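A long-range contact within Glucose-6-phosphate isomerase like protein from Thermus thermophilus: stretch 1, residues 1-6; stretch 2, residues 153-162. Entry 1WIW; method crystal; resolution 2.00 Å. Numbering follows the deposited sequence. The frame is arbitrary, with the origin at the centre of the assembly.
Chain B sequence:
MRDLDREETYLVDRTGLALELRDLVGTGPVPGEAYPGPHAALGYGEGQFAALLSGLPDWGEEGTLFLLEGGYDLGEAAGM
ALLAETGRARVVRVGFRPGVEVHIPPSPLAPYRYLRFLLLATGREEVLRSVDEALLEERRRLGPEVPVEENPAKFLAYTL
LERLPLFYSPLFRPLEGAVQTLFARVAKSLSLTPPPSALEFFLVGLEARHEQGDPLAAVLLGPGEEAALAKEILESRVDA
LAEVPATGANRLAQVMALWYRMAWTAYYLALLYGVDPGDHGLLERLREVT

Stretch 1, residues 1-6: MRDLDR
Stretch 2 (153-162) AKFLAYTLLE

The N-terminal residues 1-6 lie without regular secondary structure against a helix that begins earlier in the chain and runs through Leu 160. Leu 161 is the first residue to leave helical phi/psi (-57/123). The CA atoms of Leu 4 and Lys 154 mark the closest register, 6.9 Å apart. Together the stretches bury 367 Å².

Met 1, a selenomethionine, has psi 121°; Arg 2 (-63/147) and Asp 3 (-105/117) are extended. Leu 4 (-70/-2) and Asp 5 (-108/12) then form a type I turn from Asp 3 to Arg 6. Arg 6 N donates to Asp 3 O at 3.2 Å. Asp 3 is t, its CB directed away from the helix; Asp 3 OD2 accepts from Asp 5 N at 2.6 Å, bracing the turn from within.

Tyr 158 (chi1 -83°, chi2 -65°) reaches the segment through its hydroxyl, which both gives and receives. Tyr 158 OH donates to Arg 2 O at 2.9 Å, a carbonyl near the ring plane, and accepts from Leu 4 N at 2.9 Å, with an N-H...acceptor angle of 161°. Two backbone groups of an irregular segment are thus satisfied by one side chain.

Lys 154 (m, then t throughout) is fully extended from chi2 onward. Lys 154 NZ donates to Leu 4 O at 3.2 Å and to Asp 5 OD2 at 2.9 Å, the latter also a salt bridge. Lys 154 NZ and Asp 5 OD1 are also hydrogen-bonded elsewhere in the structure. Asp 5 is m.

Apolar contacts accompany these bonds. Leu 4 (m, t) is buried, CB toward the helix; Leu 4 CD1 lies 3.6 Å from Tyr 158 CE2 and 3.8 Å from Lys 154 CB. Met 1 (t, t, p) places SE 3.9 Å from Tyr 158 CD1, oblique to the ring, and CG 4.0 Å from Leu 161 CD2 (Leu 161 t, p).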

# COMPACT_ATOMS: atom_id res chain seq x y z
N MSE B 1 -13.65 -29.68 -7.03
CA MSE B 1 -13.32 -28.77 -5.90
C MSE B 1 -12.89 -29.58 -4.68
O MSE B 1 -13.65 -30.41 -4.18
CB MSE B 1 -14.54 -27.91 -5.55
CG MSE B 1 -14.30 -26.92 -4.42
SE MSE B 1 -15.78 -25.68 -4.22
CE MSE B 1 -16.94 -26.78 -3.14
N ARG B 2 -11.67 -29.32 -4.21
CA ARG B 2 -11.13 -30.03 -3.05
C ARG B 2 -11.94 -29.76 -1.78
O ARG B 2 -12.50 -28.68 -1.60
CB ARG B 2 -9.66 -29.65 -2.85
CG ARG B 2 -8.78 -30.00 -4.06
CD ARG B 2 -7.31 -29.73 -3.80
NE ARG B 2 -6.48 -30.15 -4.93
CZ ARG B 2 -6.41 -29.50 -6.09
NH1 ARG B 2 -5.63 -29.96 -7.06
NH2 ARG B 2 -7.10 -28.38 -6.28
N ASP B 3 -12.00 -30.77 -0.92
CA ASP B 3 -12.76 -30.71 0.33
C ASP B 3 -11.81 -30.55 1.52
O ASP B 3 -10.98 -31.42 1.78
CB ASP B 3 -13.60 -31.98 0.46
CG ASP B 3 -14.47 -32.00 1.71
OD1 ASP B 3 -15.35 -32.88 1.78
OD2 ASP B 3 -14.27 -31.16 2.61
N LEU B 4 -11.93 -29.42 2.22
CA LEU B 4 -11.09 -29.12 3.37
C LEU B 4 -11.40 -30.00 4.57
O LEU B 4 -10.75 -29.90 5.61
CB LEU B 4 -11.23 -27.64 3.75
CG LEU B 4 -10.77 -26.66 2.65
CD1 LEU B 4 -11.03 -25.22 3.08
CD2 LEU B 4 -9.29 -26.88 2.36
N ASP B 5 -12.39 -30.88 4.42
CA ASP B 5 -12.74 -31.78 5.51
C ASP B 5 -12.33 -33.23 5.21
O ASP B 5 -12.73 -34.15 5.92
CB ASP B 5 -14.24 -31.64 5.83
CG ASP B 5 -14.56 -30.32 6.52
OD1 ASP B 5 -15.74 -29.90 6.55
OD2 ASP B 5 -13.63 -29.69 7.06
N ARG B 6 -11.52 -33.41 4.17
CA ARG B 6 -10.99 -34.72 3.81
C ARG B 6 -9.49 -34.69 4.10
O ARG B 6 -8.78 -33.78 3.67
CB ARG B 6 -11.25 -35.05 2.33
CG ARG B 6 -12.71 -35.45 2.03
CD ARG B 6 -12.94 -35.68 0.54
NE ARG B 6 -12.16 -36.80 0.01
CZ ARG B 6 -12.62 -38.05 -0.12
NH1 ARG B 6 -11.83 -38.99 -0.62
NH2 ARG B 6 -13.86 -38.35 0.23
N ALA B 153 -12.18 -19.67 8.60
CA ALA B 153 -11.10 -19.63 7.62
C ALA B 153 -11.39 -20.56 6.45
O ALA B 153 -11.17 -20.21 5.30
CB ALA B 153 -9.76 -20.01 8.27
N LYS B 154 -11.89 -21.76 6.75
CA LYS B 154 -12.22 -22.71 5.69
C LYS B 154 -13.36 -22.13 4.87
O LYS B 154 -13.34 -22.18 3.64
CB LYS B 154 -12.66 -24.07 6.26
CG LYS B 154 -11.54 -24.89 6.87
CD LYS B 154 -12.00 -26.30 7.23
CE LYS B 154 -10.88 -27.10 7.91
NZ LYS B 154 -11.35 -28.44 8.35
N PHE B 155 -14.37 -21.59 5.55
CA PHE B 155 -15.51 -21.01 4.86
C PHE B 155 -15.08 -19.87 3.95
O PHE B 155 -15.50 -19.81 2.80
CB PHE B 155 -16.54 -20.50 5.87
CG PHE B 155 -17.86 -20.12 5.24
CD1 PHE B 155 -18.83 -21.08 4.99
CD2 PHE B 155 -18.11 -18.80 4.87
CE1 PHE B 155 -20.03 -20.75 4.36
CE2 PHE B 155 -19.31 -18.45 4.23
CZ PHE B 155 -20.27 -19.43 3.98
N LEU B 156 -14.25 -18.96 4.46
CA LEU B 156 -13.79 -17.82 3.67
C LEU B 156 -12.92 -18.26 2.49
O LEU B 156 -12.97 -17.67 1.41
CB LEU B 156 -13.01 -16.83 4.54
CG LEU B 156 -12.51 -15.55 3.84
CD1 LEU B 156 -13.69 -14.84 3.17
CD2 LEU B 156 -11.82 -14.62 4.85
N ALA B 157 -12.12 -19.30 2.70
CA ALA B 157 -11.25 -19.80 1.65
C ALA B 157 -12.09 -20.20 0.44
O ALA B 157 -11.75 -19.89 -0.70
CB ALA B 157 -10.43 -21.00 2.16
N TYR B 158 -13.20 -20.88 0.69
CA TYR B 158 -14.09 -21.30 -0.39
C TYR B 158 -14.64 -20.08 -1.12
O TYR B 158 -14.80 -20.10 -2.34
CB TYR B 158 -15.23 -22.15 0.16
CG TYR B 158 -14.85 -23.61 0.35
CD1 TYR B 158 -14.52 -24.41 -0.74
CD2 TYR B 158 -14.79 -24.18 1.62
CE1 TYR B 158 -14.14 -25.74 -0.58
CE2 TYR B 158 -14.42 -25.51 1.80
CZ TYR B 158 -14.09 -26.28 0.69
OH TYR B 158 -13.71 -27.59 0.85
N THR B 159 -14.93 -19.01 -0.38
CA THR B 159 -15.46 -17.78 -0.98
C THR B 159 -14.41 -17.08 -1.86
O THR B 159 -14.75 -16.44 -2.86
CB THR B 159 -15.91 -16.79 0.11
OG1 THR B 159 -16.95 -17.38 0.90
CG2 THR B 159 -16.42 -15.50 -0.53
N LEU B 160 -13.15 -17.20 -1.47
CA LEU B 160 -12.06 -16.58 -2.21
C LEU B 160 -11.55 -17.44 -3.37
O LEU B 160 -10.81 -16.95 -4.23
CB LEU B 160 -10.91 -16.24 -1.24
CG LEU B 160 -10.88 -14.85 -0.58
CD1 LEU B 160 -12.27 -14.29 -0.40
CD2 LEU B 160 -10.15 -14.94 0.75
N LEU B 161 -11.95 -18.70 -3.39
CA LEU B 161 -11.52 -19.62 -4.45
C LEU B 161 -11.88 -19.07 -5.83
O LEU B 161 -13.04 -18.78 -6.11
CB LEU B 161 -12.16 -21.00 -4.25
CG LEU B 161 -11.89 -22.06 -5.32
CD1 LEU B 161 -10.41 -22.33 -5.44
CD2 LEU B 161 -12.64 -23.34 -4.95
N GLU B 162 -10.86 -18.92 -6.67
CA GLU B 162 -11.02 -18.42 -8.03
C GLU B 162 -11.60 -17.01 -8.11
O GLU B 162 -12.34 -16.66 -9.04
CB GLU B 162 -11.86 -19.39 -8.86
CG GLU B 162 -11.13 -20.71 -9.11
CD GLU B 162 -11.92 -21.68 -9.95
OE1 GLU B 162 -12.30 -21.31 -11.08
OE2 GLU B 162 -12.16 -22.81 -9.47